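Local structure of CAMK/CAMK2 protein kinase (Salpingoeca rosetta, 5IG1) at residues I50-L55 with S89-V94; V16-K21 with T32-V37. The protein probably phosphorylates serine and threonine residues of proteins with ATP, as a calmodulin-regulated kinase of which this chain holds the kinase domain. One frame throughout, in Å; residues are numbered along the deposited sequence.

Contact 1: residues I50-L55 with S89-V94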
ATOM      1  N   ILE A  50      13.030  15.231   0.667  1.00 40.37           N
ATOM      2  CA  ILE A  50      14.019  14.323   0.098  1.00 49.88           C
ATOM      3  C   ILE A  50      15.249  15.146  -0.260  1.00 56.43           C
ATOM      4  O   ILE A  50      15.240  15.874  -1.258  1.00 60.84           O
ATOM      5  CB  ILE A  50      13.489  13.588  -1.140  1.00 40.98           C
ATOM      6  CG1 ILE A  50      12.101  13.009  -0.869  1.00 41.70           C
ATOM      7  CG2 ILE A  50      14.457  12.492  -1.541  1.00 48.20           C
ATOM      8  CD1 ILE A  50      11.429  12.433  -2.091  1.00 56.44           C
ATOM      9  N   ALA A  51      16.308  15.029   0.535  1.00 61.54           N
ATOM     10  CA  ALA A  51      17.552  15.702   0.191  1.00 44.85           C
ATOM     11  C   ALA A  51      18.127  15.117  -1.094  1.00 50.04           C
ATOM     12  O   ALA A  51      18.122  13.898  -1.297  1.00 70.14           O
ATOM     13  CB  ALA A  51      18.559  15.582   1.330  1.00 62.91           C
ATOM     14  N   LEU A  52      18.614  15.995  -1.969  1.00 45.32           N
ATOM     15  CA  LEU A  52      19.190  15.583  -3.244  1.00 51.30           C
ATOM     16  C   LEU A  52      20.648  15.162  -3.138  1.00 57.34           C
ATOM     17  O   LEU A  52      21.180  14.605  -4.104  1.00 72.10           O
ATOM     18  CB  LEU A  52      19.080  16.720  -4.264  1.00 49.06           C
ATOM     19  CG  LEU A  52      17.699  17.000  -4.852  1.00 59.79           C
ATOM     20  CD1 LEU A  52      17.681  18.344  -5.546  1.00 48.91           C
ATOM     21  CD2 LEU A  52      17.311  15.886  -5.809  1.00 66.56           C
ATOM     22  N   LYS A  53      21.285  15.392  -1.989  1.00 54.84           N
ATOM     23  CA  LYS A  53      22.734  15.328  -1.831  1.00 57.59           C
ATOM     24  C   LYS A  53      23.377  14.088  -2.446  1.00 82.25           C
ATOM     25  O   LYS A  53      24.047  14.182  -3.480  1.00 94.66           O
ATOM     26  CB  LYS A  53      23.092  15.419  -0.346  1.00 52.48           C
ATOM     27  CG  LYS A  53      24.585  15.437  -0.078  1.00 58.67           C
ATOM     28  CD  LYS A  53      25.003  16.667   0.685  1.00 59.87           C
ATOM     29  CE  LYS A  53      26.491  16.622   0.991  1.00 83.86           C
ATOM     30  NZ  LYS A  53      27.303  16.426  -0.247  1.00 85.11           N
ATOM     31  N   SER A  54      23.197  12.928  -1.822  1.00 67.22           N
ATOM     32  CA  SER A  54      23.881  11.717  -2.254  1.00 78.08           C
ATOM     33  C   SER A  54      23.138  10.976  -3.357  1.00 85.03           C
ATOM     34  O   SER A  54      23.523   9.851  -3.697  1.00 89.61           O
ATOM     35  CB  SER A  54      24.093  10.784  -1.062  1.00 84.60           C
ATOM     36  OG  SER A  54      22.855  10.488  -0.439  1.00 88.38           O
ATOM     37  N   LEU A  55      22.100  11.580  -3.929  1.00 72.05           N
ATOM     38  CA  LEU A  55      21.204  10.868  -4.834  1.00 62.11           C
ATOM     39  C   LEU A  55      21.848  10.686  -6.202  1.00 75.97           C
ATOM     40  O   LEU A  55      22.267  11.664  -6.837  1.00 77.17           O
ATOM     41  CB  LEU A  55      19.882  11.619  -4.966  1.00 57.29           C
ATOM     42  CG  LEU A  55      18.696  11.020  -4.208  1.00 51.00           C
ATOM     43  CD1 LEU A  55      19.085  10.739  -2.781  1.00 45.56           C
ATOM     44  CD2 LEU A  55      17.481  11.944  -4.275  1.00 51.15           C
ATOM     45  N   SER A  89      18.455  21.656  -3.557  1.00 67.53           N
ATOM     46  CA  SER A  89      18.987  20.746  -2.551  1.00 71.91           C
ATOM     47  C   SER A  89      17.956  19.724  -2.088  1.00 64.46           C
ATOM     48  O   SER A  89      18.319  18.669  -1.559  1.00 62.23           O
ATOM     49  CB  SER A  89      19.504  21.536  -1.346  1.00 66.85           C
ATOM     50  OG  SER A  89      18.447  22.240  -0.720  1.00 70.51           O
ATOM     51  N   HIS A  90      16.672  20.022  -2.276  1.00 60.60           N
ATOM     52  CA  HIS A  90      15.625  19.164  -1.748  1.00 53.26           C
ATOM     53  C   HIS A  90      14.474  19.028  -2.733  1.00 52.34           C
ATOM     54  O   HIS A  90      14.222  19.908  -3.561  1.00 43.35           O
ATOM     55  CB  HIS A  90      15.068  19.689  -0.419  1.00 52.04           C
ATOM     56  CG  HIS A  90      16.007  19.547   0.736  1.00 51.84           C
ATOM     57  ND1 HIS A  90      16.965  20.492   1.035  1.00 55.51           N
ATOM     58  CD2 HIS A  90      16.127  18.577   1.675  1.00 65.93           C
ATOM     59  CE1 HIS A  90      17.639  20.107   2.105  1.00 77.08           C
ATOM     60  NE2 HIS A  90      17.149  18.949   2.513  1.00 84.37           N
ATOM     61  N   PHE A  91      13.804  17.886  -2.635  1.00 51.32           N
ATOM     62  CA  PHE A  91      12.447  17.679  -3.106  1.00 46.92           C
ATOM     63  C   PHE A  91      11.503  17.869  -1.930  1.00 54.42           C
ATOM     64  O   PHE A  91      11.795  17.423  -0.814  1.00 61.70           O
ATOM     65  CB  PHE A  91      12.258  16.270  -3.667  1.00 68.42           C
ATOM     66  CG  PHE A  91      12.596  16.131  -5.116  1.00 67.88           C
ATOM     67  CD1 PHE A  91      11.832  16.761  -6.081  1.00 60.59           C
ATOM     68  CD2 PHE A  91      13.655  15.331  -5.517  1.00 70.46           C
ATOM     69  CE1 PHE A  91      12.133  16.620  -7.417  1.00 68.26           C
ATOM     70  CE2 PHE A  91      13.959  15.184  -6.854  1.00 60.69           C
ATOM     71  CZ  PHE A  91      13.199  15.829  -7.805  1.00 65.07           C
ATOM     72  N   TYR A  92      10.372  18.524  -2.180  1.00 52.95           N
ATOM     73  CA  TYR A  92       9.297  18.627  -1.198  1.00 47.52           C
ATOM     74  C   TYR A  92       8.020  18.134  -1.855  1.00 45.89           C
ATOM     75  O   TYR A  92       7.506  18.777  -2.777  1.00 47.99           O
ATOM     76  CB  TYR A  92       9.134  20.056  -0.691  1.00 41.82           C
ATOM     77  CG  TYR A  92      10.385  20.617  -0.072  1.00 54.09           C
ATOM     78  CD1 TYR A  92      10.682  20.395   1.272  1.00 56.10           C
ATOM     79  CD2 TYR A  92      11.276  21.366  -0.831  1.00 43.05           C
ATOM     80  CE1 TYR A  92      11.835  20.911   1.839  1.00 58.66           C
ATOM     81  CE2 TYR A  92      12.422  21.890  -0.271  1.00 45.46           C
ATOM     82  CZ  TYR A  92      12.699  21.661   1.061  1.00 58.06           C
ATOM     83  OH  TYR A  92      13.849  22.179   1.603  1.00 59.92           O
ATOM     84  N   LEU A  93       7.518  16.994  -1.397  1.00 39.73           N
ATOM     85  CA  LEU A  93       6.298  16.405  -1.937  1.00 37.44           C
ATOM     86  C   LEU A  93       5.191  16.617  -0.908  1.00 41.72           C
ATOM     87  O   LEU A  93       5.063  15.852   0.049  1.00 49.63           O
ATOM     88  CB  LEU A  93       6.499  14.926  -2.258  1.00 47.94           C
ATOM     89  CG  LEU A  93       7.693  14.551  -3.142  1.00 44.27           C
ATOM     90  CD1 LEU A  93       7.514  13.157  -3.711  1.00 54.64           C
ATOM     91  CD2 LEU A  93       7.887  15.547  -4.255  1.00 42.71           C
ATOM     92  N   VAL A  94       4.391  17.658  -1.109  1.00 38.52           N
ATOM     93  CA  VAL A  94       3.310  17.972  -0.183  1.00 47.32           C
ATOM     94  C   VAL A  94       2.146  17.027  -0.447  1.00 54.14           C
ATOM     95  O   VAL A  94       1.696  16.888  -1.588  1.00 58.80           O
ATOM     96  CB  VAL A  94       2.883  19.440  -0.326  1.00 48.16           C
ATOM     97  CG1 VAL A  94       1.711  19.741   0.587  1.00 48.29           C
ATOM     98  CG2 VAL A  94       4.057  20.361  -0.010  1.00 41.04           C
TER

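Contact 2: residues V16-K21 with T32-V37. With PO4 (phosphate ion), chain C.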
ATOM      1  N   VAL A  16       6.885  25.115   8.023  1.00 59.76           N
ATOM      2  CA  VAL A  16       7.298  23.979   8.836  1.00 57.21           C
ATOM      3  C   VAL A  16       8.716  24.243   9.316  1.00 71.63           C
ATOM      4  O   VAL A  16       9.536  24.807   8.587  1.00 95.40           O
ATOM      5  CB  VAL A  16       7.194  22.648   8.050  1.00 58.01           C
ATOM      6  CG1 VAL A  16       8.056  22.685   6.804  1.00 53.69           C
ATOM      7  CG2 VAL A  16       7.553  21.462   8.926  1.00 68.50           C
ATOM      8  N   ASP A  17       8.992  23.854  10.556  1.00 71.09           N
ATOM      9  CA  ASP A  17      10.348  23.870  11.097  1.00 76.83           C
ATOM     10  C   ASP A  17      10.881  22.450  10.964  1.00 75.16           C
ATOM     11  O   ASP A  17      10.551  21.574  11.768  1.00 75.59           O
ATOM     12  CB  ASP A  17      10.366  24.352  12.542  1.00 79.33           C
ATOM     13  CG  ASP A  17      11.766  24.682  13.026  1.00 96.25           C
ATOM     14  OD1 ASP A  17      12.743  24.112  12.493  1.00 90.78           O
ATOM     15  OD2 ASP A  17      11.887  25.514  13.950  1.00111.61           O
ATOM     16  N   LEU A  18      11.697  22.218   9.933  1.00 63.42           N
ATOM     17  CA  LEU A  18      12.253  20.888   9.704  1.00 67.34           C
ATOM     18  C   LEU A  18      13.178  20.434  10.827  1.00 70.73           C
ATOM     19  O   LEU A  18      13.476  19.237  10.917  1.00 74.37           O
ATOM     20  CB  LEU A  18      12.995  20.862   8.370  1.00 54.75           C
ATOM     21  CG  LEU A  18      12.119  21.256   7.182  1.00 52.03           C
ATOM     22  CD1 LEU A  18      12.909  21.208   5.884  1.00 66.23           C
ATOM     23  CD2 LEU A  18      10.917  20.341   7.109  1.00 40.14           C
ATOM     24  N   LYS A  19      13.623  21.349  11.688  1.00 65.28           N
ATOM     25  CA  LYS A  19      14.506  21.009  12.794  1.00 67.28           C
ATOM     26  C   LYS A  19      13.757  20.529  14.027  1.00 88.06           C
ATOM     27  O   LYS A  19      14.320  19.770  14.824  1.00110.89           O
ATOM     28  CB  LYS A  19      15.365  22.219  13.167  1.00 70.28           C
ATOM     29  CG  LYS A  19      16.090  22.837  11.990  1.00 84.52           C
ATOM     30  CD  LYS A  19      17.578  22.933  12.258  1.00 99.07           C
ATOM     31  CE  LYS A  19      18.284  23.707  11.162  1.00 98.14           C
ATOM     32  NZ  LYS A  19      19.731  23.881  11.471  1.00103.94           N
ATOM     33  N   ASP A  20      12.508  20.952  14.207  1.00 75.75           N
ATOM     34  CA  ASP A  20      11.749  20.541  15.379  1.00 81.77           C
ATOM     35  C   ASP A  20      11.392  19.062  15.293  1.00 86.69           C
ATOM     36  O   ASP A  20      11.072  18.544  14.219  1.00 84.69           O
ATOM     37  CB  ASP A  20      10.478  21.380  15.516  1.00103.96           C
ATOM     38  CG  ASP A  20       9.704  21.065  16.785  1.00127.70           C
ATOM     39  OD1 ASP A  20       8.966  20.060  16.796  1.00133.13           O
ATOM     40  OD2 ASP A  20       9.829  21.825  17.770  1.00137.70           O
ATOM     41  N   LYS A  21      11.448  18.383  16.440  1.00101.31           N
ATOM     42  CA  LYS A  21      11.155  16.954  16.469  1.00104.29           C
ATOM     43  C   LYS A  21       9.660  16.688  16.337  1.00 99.70           C
ATOM     44  O   LYS A  21       9.252  15.732  15.666  1.00101.68           O
ATOM     45  CB  LYS A  21      11.698  16.338  17.760  1.00113.89           C
ATOM     46  CG  LYS A  21      13.200  16.466  17.920  1.00118.21           C
ATOM     47  CD  LYS A  21      13.687  15.887  19.243  1.00130.53           C
ATOM     48  CE  LYS A  21      15.211  15.915  19.327  1.00134.60           C
ATOM     49  NZ  LYS A  21      15.736  15.370  20.615  1.00129.52           N
ATOM     50  N   THR A  32      12.123  12.100   4.728  1.00 51.29           N
ATOM     51  CA  THR A  32      11.554  12.359   6.045  1.00 40.80           C
ATOM     52  C   THR A  32      10.269  13.148   5.862  1.00 48.87           C
ATOM     53  O   THR A  32      10.256  14.151   5.143  1.00 57.97           O
ATOM     54  CB  THR A  32      12.527  13.133   6.937  1.00 47.68           C
ATOM     55  OG1 THR A  32      13.803  12.482   6.928  1.00 67.02           O
ATOM     56  CG2 THR A  32      12.004  13.190   8.361  1.00 46.11           C
ATOM     57  N   VAL A  33       9.193  12.691   6.490  1.00 42.96           N
ATOM     58  CA  VAL A  33       7.885  13.312   6.343  1.00 40.76           C
ATOM     59  C   VAL A  33       7.618  14.172   7.570  1.00 44.58           C
ATOM     60  O   VAL A  33       7.625  13.672   8.702  1.00 46.59           O
ATOM     61  CB  VAL A  33       6.785  12.263   6.140  1.00 25.78           C
ATOM     62  CG1 VAL A  33       5.433  12.945   6.034  1.00 45.06           C
ATOM     63  CG2 VAL A  33       7.075  11.465   4.883  1.00 36.16           C
ATOM     64  N   HIS A  34       7.399  15.468   7.335  1.00 46.46           N
ATOM     65  CA  HIS A  34       7.099  16.448   8.367  1.00 52.00           C
ATOM     66  C   HIS A  34       5.668  16.949   8.221  1.00 53.61           C
ATOM     67  O   HIS A  34       5.101  16.962   7.125  1.00 50.13           O
ATOM     68  CB  HIS A  34       8.038  17.658   8.297  1.00 53.78           C
ATOM     69  CG  HIS A  34       9.489  17.328   8.466  1.00 49.31           C
ATOM     70  ND1 HIS A  34      10.248  16.759   7.467  1.00 59.07           N
ATOM     71  CD2 HIS A  34      10.325  17.518   9.514  1.00 45.51           C
ATOM     72  CE1 HIS A  34      11.488  16.599   7.897  1.00 67.40           C
ATOM     73  NE2 HIS A  34      11.559  17.051   9.137  1.00 67.63           N
ATOM     74  N   ARG A  35       5.097  17.380   9.340  1.00 54.17           N
ATOM     75  CA  ARG A  35       3.805  18.052   9.329  1.00 40.74           C
ATOM     76  C   ARG A  35       4.030  19.526   9.024  1.00 44.02           C
ATOM     77  O   ARG A  35       4.761  20.208   9.750  1.00 52.64           O
ATOM     78  CB  ARG A  35       3.107  17.869  10.674  1.00 47.29           C
ATOM     79  CG  ARG A  35       1.786  18.599  10.834  1.00 36.01           C
ATOM     80  CD  ARG A  35       1.223  18.346  12.230  1.00 67.78           C
ATOM     81  NE  ARG A  35      -0.076  18.980  12.441  1.00 92.73           N
ATOM     82  CZ  ARG A  35      -0.239  20.259  12.769  1.00 93.10           C
ATOM     83  NH1 ARG A  35       0.817  21.048  12.919  1.00 92.42           N
ATOM     84  NH2 ARG A  35      -1.458  20.751  12.944  1.00 81.73           N
ATOM     85  N   CYS A  36       3.427  20.011   7.945  1.00 51.24           N
ATOM     86  CA  CYS A  36       3.532  21.403   7.536  1.00 52.71           C
ATOM     87  C   CYS A  36       2.139  21.995   7.395  1.00 52.88           C
ATOM     88  O   CYS A  36       1.136  21.285   7.361  1.00 72.02           O
ATOM     89  CB  CYS A  36       4.301  21.545   6.219  1.00 50.30           C
ATOM     90  SG  CYS A  36       3.501  20.734   4.821  1.00 61.69           S
ATOM     91  N   VAL A  37       2.086  23.318   7.304  1.00 48.46           N
ATOM     92  CA  VAL A  37       0.828  24.046   7.213  1.00 47.63           C
ATOM     93  C   VAL A  37       0.892  24.986   6.018  1.00 51.01           C
ATOM     94  O   VAL A  37       1.862  25.737   5.864  1.00 55.21           O
ATOM     95  CB  VAL A  37       0.528  24.836   8.500  1.00 42.59           C
ATOM     96  CG1 VAL A  37      -0.690  25.710   8.301  1.00 40.43           C
ATOM     97  CG2 VAL A  37       0.322  23.888   9.662  1.00 52.53           C
TER
HETATM   98  P   PO4 C 401      -2.838  16.636  14.891  1.00109.76           P
HETATM   99  O1  PO4 C 401      -2.888  16.635  16.403  1.00104.10           O
HETATM  100  O2  PO4 C 401      -2.638  18.048  14.394  1.00 94.62           O
HETATM  101  O3  PO4 C 401      -1.685  15.786  14.415  1.00126.76           O
HETATM  102  O4  PO4 C 401      -4.127  16.068  14.342  1.00101.66           O

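Contact 1: residues I50-L55 with S89-V94
Ile-50 and Phe-91 form an antiparallel hydrogen-bonded pair, followed by the non-hydrogen-bonded pair of Ala-51 and His-90. Ile-50 N gives its hydrogen to Phe-91 O at 2.9 Å, and Phe-91 N returns one to Ile-50 O at 2.8 Å. The ladder runs one bond past the end of strand 44-51, where Leu-52 N meets Ser-89 O at 2.7 Å in a nearly straight bond (170°). Ile-50 O is also approached by CA-H of His-90.

The side chains part to two faces of the sheet. Ile-50 and Phe-91 share one, with their CB atoms 3.9 Å apart. Leu-52, just beyond the strand, brings CD2 against the CD2-CE2 bond of the Phe-91 ring, 3.6 Å from CE2. The two side chains cross at about a right angle. The other leucine methyl, CD1, lies against the backbone of Ser-89 and His-90. This is the curled antiparallel sheet of the kinase N-lobe, and the Ile-50 and Phe-91 face packs on Ile-63 of helix 57-72, the C-helix of the kinase fold. Leu-93 extends the same apolar layer onto Ile-67.

Ala-51 and His-90 occupy the opposite face. CG beside the backbone N (chi1 -71°) starts the His-90 ring off toward Ala-51, whose CA is 3.5 Å from His-90 CD2. Its NE2 lies near Ala-51 CB. The other ring neighbour of CG, ND1, is hydrogen-bonded to Ser-89 OG at 2.9 Å, with either as possible donor, which should restrict ring rotation. A type I turn from Leu-52 to Leu-55 then takes the chain toward helix 57-72. Lys-53, assigned to ATP only by prediction, sits in this turn. Its side chain leads away from strand 90-96 and makes no contact with it.

Contact 2: residues V16-K21 with T32-V37
Leu-18 sets its CD2 methyl almost exactly over the centre of the His-34 imidazole, a CH-pi contact with CD2 3.6 Å from the ring centroid and 9° off the ring normal. The site belongs to the N-lobe of the protein kinase fold. Residues 16-21 belong to the loop leading to strand 24-27, and His-34 lies on strand 32-38, just after the glycine-rich loop. The leucine CG lies beside the backbone N (chi1 -57°), and from it CD2 reaches the ring. The side chain crosses that of His-34 at about a right angle. Phe-11 of helix 10-13 also packs on Leu-18.

The loop is shaped by its own bonds. A type I turn runs from Asp-17 to Asp-20. Asp-17 OD1 takes the N-H of Lys-19 at 3.0 Å, which makes an Asx turn. Ser-23 OG shares its one hydrogen between the backbone oxygens of Asp-17 and Asp-20, which ties the turn to the start of the next strand.

Val-16 makes the second part of the contact. Its CB lies 3.6 Å from Cys-36 CB. Its CG2 methyl touches both His-34 CB and the carbonyl oxygen of Arg-35. The Arg-35 side chain leads away from the loop, extended from CG to NE. Its NH2 makes a weak hydrogen bond of 3.3 Å to O2 of a phosphate ion, probably from the crystallisation liquor, which Tyr-97 OH also binds.

Overall arrangement
From the N terminus, helix 10-13 and strand 14-15 lead into residues 16-21. Contact 2 then closes a short loop that holds strand 24-27 and the glycine-rich loop. Strand 32-38 is followed by its neighbour in the sheet, strand 44-51, whose end opens contact 1. That contact closes a longer loop, carrying helix 57-72 and strand 81-86. The two loops are in series and do not cross. Their centres lie about 14 Å apart, and they touch where Leu-18 CD1 packs on Tyr-92 CE1 at 4.2 Å. Phe-10 and Phe-11 pack on residues of contact 2 and on Tyr-92 of segment 89-94, joining the N-terminal helix to the sheet of the N-lobe.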